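Local coordinates for calcium-binding EF hand family protein (PDB 6YIG) that probably acts as an adaptor in endocytosis as part of the TPLATE complex, through an N-terminal EH domain that binds calcium, at residues Ala48-Leu53 with Arg72-Ala77. Numbering follows the deposited sequence.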
loop_
_atom_site.group_PDB
_atom_site.type_symbol
_atom_site.label_atom_id
_atom_site.label_comp_id
_atom_site.label_asym_id
_atom_site.label_seq_id
_atom_site.Cartn_x
_atom_site.Cartn_y
_atom_site.Cartn_z
ATOM N N ALA A 48 6.737 1.220 -8.186
ATOM C CA ALA A 48 8.112 1.221 -7.703
ATOM C C ALA A 48 8.341 2.319 -6.672
ATOM O O ALA A 48 8.987 2.093 -5.641
ATOM C CB ALA A 48 9.090 1.398 -8.868
ATOM N N GLN A 49 7.809 3.517 -6.923
ATOM C CA GLN A 49 7.997 4.619 -5.987
ATOM C C GLN A 49 7.277 4.345 -4.674
ATOM O O GLN A 49 7.812 4.638 -3.604
ATOM C CB GLN A 49 7.518 5.932 -6.607
ATOM C CG GLN A 49 7.824 7.167 -5.779
ATOM C CD GLN A 49 7.567 8.474 -6.549
ATOM O OE1 GLN A 49 6.579 9.159 -6.312
ATOM N NE2 GLN A 49 8.464 8.814 -7.459
ATOM N N ILE A 50 6.084 3.750 -4.742
ATOM C CA ILE A 50 5.343 3.394 -3.534
ATOM C C ILE A 50 6.089 2.335 -2.736
ATOM O O ILE A 50 6.218 2.454 -1.516
ATOM C CB ILE A 50 3.918 2.946 -3.915
ATOM C CG1 ILE A 50 3.109 4.167 -4.359
ATOM C CG2 ILE A 50 3.230 2.263 -2.758
ATOM C CD1 ILE A 50 1.812 3.873 -4.984
ATOM N N TRP A 51 6.638 1.320 -3.411
ATOM C CA TRP A 51 7.389 0.284 -2.713
ATOM C C TRP A 51 8.587 0.891 -1.996
ATOM O O TRP A 51 8.830 0.612 -0.818
ATOM C CB TRP A 51 7.839 -0.804 -3.710
ATOM C CG TRP A 51 8.813 -1.763 -3.062
ATOM C CD1 TRP A 51 10.178 -1.696 -3.101
ATOM C CD2 TRP A 51 8.492 -2.871 -2.217
ATOM N NE1 TRP A 51 10.723 -2.710 -2.363
ATOM C CE2 TRP A 51 9.709 -3.445 -1.804
ATOM C CE3 TRP A 51 7.295 -3.455 -1.797
ATOM C CZ2 TRP A 51 9.762 -4.563 -0.985
ATOM C CZ3 TRP A 51 7.355 -4.564 -1.000
ATOM C CH2 TRP A 51 8.574 -5.099 -0.581
ATOM N N SER A 52 9.363 1.715 -2.714
ATOM C CA SER A 52 10.542 2.353 -2.131
ATOM C C SER A 52 10.174 3.149 -0.886
ATOM O O SER A 52 10.841 3.042 0.155
ATOM C CB SER A 52 11.202 3.249 -3.186
ATOM O OG SER A 52 12.331 3.940 -2.677
ATOM N N LEU A 53 9.080 3.902 -0.956
ATOM C CA LEU A 53 8.680 4.755 0.150
ATOM C C LEU A 53 8.169 3.948 1.328
ATOM O O LEU A 53 8.233 4.408 2.476
ATOM C CB LEU A 53 7.568 5.702 -0.290
ATOM C CG LEU A 53 7.984 6.752 -1.300
ATOM C CD1 LEU A 53 6.725 7.368 -1.898
ATOM C CD2 LEU A 53 8.813 7.852 -0.652
ATOM N N ARG A 72 -2.483 3.096 1.195
ATOM C CA ARG A 72 -2.915 4.487 1.205
ATOM C C ARG A 72 -2.325 5.249 0.033
ATOM O O ARG A 72 -3.015 6.042 -0.610
ATOM C CB ARG A 72 -2.528 5.165 2.523
ATOM C CG ARG A 72 -3.248 4.619 3.723
ATOM C CD ARG A 72 -2.815 5.285 5.034
ATOM N NE ARG A 72 -3.604 4.720 6.132
ATOM C CZ ARG A 72 -3.171 3.781 6.973
ATOM N NH1 ARG A 72 -1.932 3.327 6.928
ATOM N NH2 ARG A 72 -3.995 3.299 7.880
ATOM N N LEU A 73 -1.044 5.045 -0.243
ATOM C CA LEU A 73 -0.434 5.714 -1.385
ATOM C C LEU A 73 -1.071 5.250 -2.683
ATOM O O LEU A 73 -1.218 6.052 -3.619
ATOM C CB LEU A 73 1.058 5.464 -1.376
ATOM C CG LEU A 73 1.817 6.151 -0.251
ATOM C CD1 LEU A 73 3.262 5.667 -0.203
ATOM C CD2 LEU A 73 1.750 7.667 -0.369
ATOM N N VAL A 74 -1.417 3.961 -2.782
ATOM C CA VAL A 74 -2.130 3.468 -3.960
ATOM C C VAL A 74 -3.470 4.179 -4.127
ATOM O O VAL A 74 -3.833 4.588 -5.235
ATOM C CB VAL A 74 -2.288 1.938 -3.919
ATOM C CG1 VAL A 74 -3.310 1.468 -4.940
ATOM C CG2 VAL A 74 -0.943 1.273 -4.129
ATOM N N THR A 75 -4.225 4.358 -3.051
ATOM C CA THR A 75 -5.467 5.115 -3.170
ATOM C C THR A 75 -5.224 6.521 -3.698
ATOM O O THR A 75 -5.950 7.003 -4.580
ATOM C CB THR A 75 -6.171 5.173 -1.816
ATOM O OG1 THR A 75 -6.485 3.834 -1.456
ATOM C CG2 THR A 75 -7.446 6.027 -1.879
ATOM N N VAL A 76 -4.236 7.227 -3.143
ATOM C CA VAL A 76 -3.955 8.575 -3.634
ATOM C C VAL A 76 -3.624 8.539 -5.122
ATOM O O VAL A 76 -4.123 9.357 -5.902
ATOM C CB VAL A 76 -2.830 9.215 -2.800
ATOM C CG1 VAL A 76 -2.432 10.551 -3.388
ATOM C CG2 VAL A 76 -3.279 9.353 -1.349
ATOM N N ALA A 77 -2.801 7.574 -5.546
ATOM C CA ALA A 77 -2.470 7.473 -6.970
ATOM C C ALA A 77 -3.692 7.123 -7.812
ATOM O O ALA A 77 -3.811 7.589 -8.959
ATOM C CB ALA A 77 -1.358 6.450 -7.179
#
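Ile50 lays its longer branch along the flank of Leu73, with CG1 3.8 Å from Leu73 CB, and the two side chains run past each other in opposite directions. Its CG1 is anti to the carbonyl carbon (chi1 -72°), and the extended second torsion (chi2 169°) carries CD1 on to Val74. There the Ile50 and Val74 side chains cross at about a right angle, and CD1 lies 3.9 Å from Val74 CG2 and equally near the backbone N of that residue, so the tip packs on main chain as well as on a methyl. The shorter branch, CG2, stays on Leu73, 4.1 Å from its CB. One turn along, Leu53 adds a looser touch, its CD1 4.2 Å from Leu73 CD1. Helix 44-54 enters and helix 64-78 leaves the loop that holds the sodium ion, so these are the two helices of the second EF-hand of the EH domain. Near this contact the local axes are roughly antiparallel, at 150° between their N-to-C directions, and approach to 10.3 Å. The side-chain contacts between the two segments are all apolar; Ile50, Leu73 and Val74 are all buried, while Leu53 is partly exposed. Further helices extend the packing: Phe37 of helix 30-37 touches Val74, and in helix 85-93 Ala91 meets Leu73 and Val88 meets Leu53.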